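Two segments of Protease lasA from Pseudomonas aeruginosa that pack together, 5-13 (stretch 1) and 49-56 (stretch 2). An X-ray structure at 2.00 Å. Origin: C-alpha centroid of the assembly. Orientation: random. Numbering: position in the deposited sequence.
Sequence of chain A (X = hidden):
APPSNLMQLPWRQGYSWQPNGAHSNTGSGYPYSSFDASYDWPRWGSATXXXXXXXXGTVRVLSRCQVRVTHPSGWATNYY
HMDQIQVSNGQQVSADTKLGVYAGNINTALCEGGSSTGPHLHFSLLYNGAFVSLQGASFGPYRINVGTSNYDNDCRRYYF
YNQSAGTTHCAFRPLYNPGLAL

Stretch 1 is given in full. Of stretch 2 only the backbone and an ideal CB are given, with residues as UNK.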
# COMPACT_ATOMS: atom_id res chain seq x y z
N ASN A 5 -7.21 3.78 13.88
CA ASN A 5 -5.96 4.35 14.39
C ASN A 5 -4.76 3.39 14.27
O ASN A 5 -3.69 3.64 14.84
CB ASN A 5 -6.14 4.77 15.86
CG ASN A 5 -6.38 3.59 16.78
OD1 ASN A 5 -6.80 2.51 16.34
ND2 ASN A 5 -6.10 3.77 18.07
N LEU A 6 -4.95 2.29 13.54
CA LEU A 6 -3.94 1.25 13.40
C LEU A 6 -2.95 1.50 12.27
O LEU A 6 -1.77 1.17 12.38
CB LEU A 6 -4.59 -0.13 13.22
CG LEU A 6 -3.68 -1.37 13.11
CD1 LEU A 6 -2.75 -1.52 14.32
CD2 LEU A 6 -4.52 -2.62 12.93
N MET A 7 -3.44 2.11 11.19
CA MET A 7 -2.66 2.22 9.96
C MET A 7 -2.53 3.62 9.38
O MET A 7 -3.47 4.43 9.44
CB MET A 7 -3.23 1.28 8.90
CG MET A 7 -2.80 -0.16 9.08
SD MET A 7 -3.57 -1.26 7.90
CE MET A 7 -5.01 -1.76 8.84
N GLN A 8 -1.35 3.89 8.84
CA GLN A 8 -1.08 5.05 8.00
C GLN A 8 -0.83 4.55 6.57
O GLN A 8 -0.78 3.34 6.34
CB GLN A 8 0.15 5.82 8.52
CG GLN A 8 1.45 5.01 8.51
CD GLN A 8 2.70 5.85 8.37
OE1 GLN A 8 3.39 5.78 7.35
NE2 GLN A 8 3.00 6.65 9.38
N LEU A 9 -0.66 5.47 5.63
CA LEU A 9 -0.31 5.12 4.25
C LEU A 9 1.14 4.61 4.17
O LEU A 9 2.00 5.07 4.93
CB LEU A 9 -0.51 6.33 3.33
CG LEU A 9 -1.94 6.89 3.24
CD1 LEU A 9 -1.93 8.35 2.77
CD2 LEU A 9 -2.82 6.02 2.34
N PRO A 10 1.41 3.66 3.25
CA PRO A 10 2.72 2.98 3.18
C PRO A 10 3.85 3.78 2.51
O PRO A 10 4.64 3.22 1.74
CB PRO A 10 2.41 1.70 2.40
CG PRO A 10 1.29 2.08 1.51
CD PRO A 10 0.46 3.09 2.27
N TRP A 11 3.91 5.08 2.79
CA TRP A 11 5.09 5.89 2.47
C TRP A 11 5.40 6.86 3.61
O TRP A 11 4.60 7.01 4.53
CB TRP A 11 4.93 6.63 1.13
CG TRP A 11 3.70 7.48 0.98
CD1 TRP A 11 3.54 8.78 1.36
CD2 TRP A 11 2.46 7.08 0.37
NE1 TRP A 11 2.27 9.22 1.03
CE2 TRP A 11 1.59 8.20 0.43
CE3 TRP A 11 2.00 5.89 -0.21
CZ2 TRP A 11 0.29 8.16 -0.09
CZ3 TRP A 11 0.70 5.85 -0.72
CH2 TRP A 11 -0.13 6.98 -0.65
N ARG A 12 6.57 7.48 3.55
CA ARG A 12 7.04 8.37 4.62
C ARG A 12 6.03 9.45 4.98
O ARG A 12 5.42 10.08 4.12
CB ARG A 12 8.35 9.03 4.23
CG ARG A 12 9.58 8.13 4.27
CD ARG A 12 10.70 8.79 3.49
NE ARG A 12 12.01 8.27 3.85
CZ ARG A 12 13.17 8.80 3.44
NH1 ARG A 12 13.17 9.88 2.66
NH2 ARG A 12 14.31 8.25 3.82
N GLN A 13 5.86 9.66 6.29
CA GLN A 13 5.03 10.73 6.81
C GLN A 13 5.54 12.08 6.30
O GLN A 13 6.75 12.32 6.24
CB GLN A 13 5.08 10.69 8.33
CG GLN A 13 3.82 11.20 9.00
CD GLN A 13 3.94 11.22 10.50
OE1 GLN A 13 3.63 10.24 11.17
NE2 GLN A 13 4.42 12.34 11.04
N UNK A 49 11.23 5.65 -4.64
CA UNK A 49 11.11 6.25 -3.32
C UNK A 49 10.78 5.25 -2.21
O UNK A 49 10.55 4.07 -2.47
CB UNK A 49 10.03 7.34 -3.36
N UNK A 50 10.79 5.74 -0.97
CA UNK A 50 10.76 4.87 0.21
C UNK A 50 9.36 4.33 0.54
O UNK A 50 8.41 5.11 0.68
CB UNK A 50 11.30 5.64 1.42
N UNK A 51 9.27 3.01 0.65
CA UNK A 51 8.08 2.34 1.19
C UNK A 51 8.28 2.08 2.70
O UNK A 51 9.31 1.54 3.11
CB UNK A 51 7.81 1.03 0.45
N UNK A 52 7.30 2.49 3.50
CA UNK A 52 7.36 2.28 4.95
C UNK A 52 6.21 1.41 5.44
O UNK A 52 5.17 1.30 4.77
CB UNK A 52 7.34 3.62 5.68
N UNK A 53 6.41 0.80 6.60
CA UNK A 53 5.37 0.01 7.26
C UNK A 53 4.13 0.85 7.53
O UNK A 53 4.22 1.96 8.08
CB UNK A 53 5.90 -0.58 8.57
N UNK A 54 2.98 0.33 7.14
CA UNK A 54 1.71 1.00 7.36
C UNK A 54 1.27 0.90 8.82
O UNK A 54 0.42 1.66 9.27
CB UNK A 54 0.64 0.41 6.44
N UNK A 55 1.88 -0.03 9.55
CA UNK A 55 1.53 -0.27 10.95
C UNK A 55 2.64 -1.01 11.70
O UNK A 55 3.60 -1.51 11.10
CB UNK A 55 0.23 -1.07 11.03
N UNK A 56 2.47 -1.07 13.03
CA UNK A 56 3.29 -1.88 13.91
C UNK A 56 3.06 -3.37 13.66
O UNK A 56 1.94 -3.78 13.36
CB UNK A 56 3.00 -1.53 15.37

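The two segments run nearly antiparallel, their end-to-end directions 168° apart. Two backbone hydrogen bonds join them: Gln-8 N to O of position 54 (2.9 Å), and N of position 52 to Pro-10 O (3.3 Å).

Position 49 has no atom of stretch 1 within 5.5 Å of its ideal CB. Many side chains would fit. It is Tyr-49, which makes no contact here.

Position 50 has extended backbone angles, and its CB points toward stretch 1, 3.7 Å from Arg-12 NE. A small or polar side chain would suit the arginine; a second positive charge would not. It is Ser-50, in the m rotamer. Its OG lies over one face of the Arg-12 guanidinium, 3.6 Å from Arg-12 NE. A water accepts from Arg-12 N (2.9 Å) and donates to Ser-50 O (3.0 Å).

Position 51 is extended and its CB points away overall, although Pro-10 O is 4.1 Å from it. Beta-branched residues fit such a backbone, and stretch 1 demands little more. It is Val-51, whose CG1 reaches 3.5 Å from Pro-10 O.

Position 52 is also extended. Its CB points sideways, beside the backbone of Pro-10, Trp-11 and Arg-12 and within reach of the Arg-12 aliphatic chain. Its N donates to Pro-10 O, so proline is unsuitable. A medium, beta-branched side chain such as valine or isoleucine would suit, and threonine might be tolerated. It is Val-52. CG1 packs 3.9 Å from Arg-12 CG, and CG2 lies 3.3 Å from Trp-11 O.

Position 53 points its CB away from stretch 1, which does not select a residue here. It is Ala-53.

Position 54 leaves the extended region, with phi/psi of -75/-17. Its ideal CB is only 3.3 Å from Gln-8 O, and Met-7 CG and Pro-10 CB are near. Little room remains on that side, so a small residue suits best. It is Ala-54, with CB 4.4 Å from Met-7 CG. Its O also receives a CA-H...O contact from Met-7 CA (3.2 Å).

Position 55 points its CB toward stretch 1, 3.3 Å from Leu-6 O and 3.7 Å from Met-7 CG. The methionine offers an apolar surface. A flat aromatic or a flexible apolar side chain could lie along it. It is His-55, in the p rotamer, with Met-7 SD 5.0 Å from the centroid of the His-55 ring, in an oblique approach. His-55 ND1 donates to O of position 56 (2.7 Å).

Position 56 has open space on the stretch 1 side, so many residues would fit. It is Ala-56.

Stretch 2, residues 49-56: YSVVAAHA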
# COMPACT_ATOMS: atom_id res chain seq x y z
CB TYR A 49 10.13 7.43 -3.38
CG TYR A 49 10.66 8.54 -4.26
CD1 TYR A 49 11.48 9.54 -3.74
CD2 TYR A 49 10.37 8.58 -5.64
CE1 TYR A 49 11.99 10.56 -4.55
CE2 TYR A 49 10.88 9.59 -6.46
CZ TYR A 49 11.68 10.57 -5.90
OH TYR A 49 12.19 11.58 -6.69
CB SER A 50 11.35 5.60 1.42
OG SER A 50 12.67 6.04 1.14
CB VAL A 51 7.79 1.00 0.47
CG1 VAL A 51 6.56 0.31 1.08
CG2 VAL A 51 7.58 1.22 -1.04
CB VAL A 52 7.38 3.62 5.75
CG1 VAL A 52 8.48 4.57 5.24
CG2 VAL A 52 6.02 4.30 5.71
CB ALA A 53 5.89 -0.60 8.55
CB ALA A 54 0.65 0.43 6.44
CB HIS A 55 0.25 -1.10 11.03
CG HIS A 55 0.34 -2.41 10.32
ND1 HIS A 55 0.67 -3.58 10.97
CD2 HIS A 55 0.14 -2.75 9.02
CE1 HIS A 55 0.68 -4.58 10.10
NE2 HIS A 55 0.36 -4.10 8.91
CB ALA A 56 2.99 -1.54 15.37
O HOH W 1 -0.05 0.80 14.29
O HOH W 2 8.14 8.05 1.14
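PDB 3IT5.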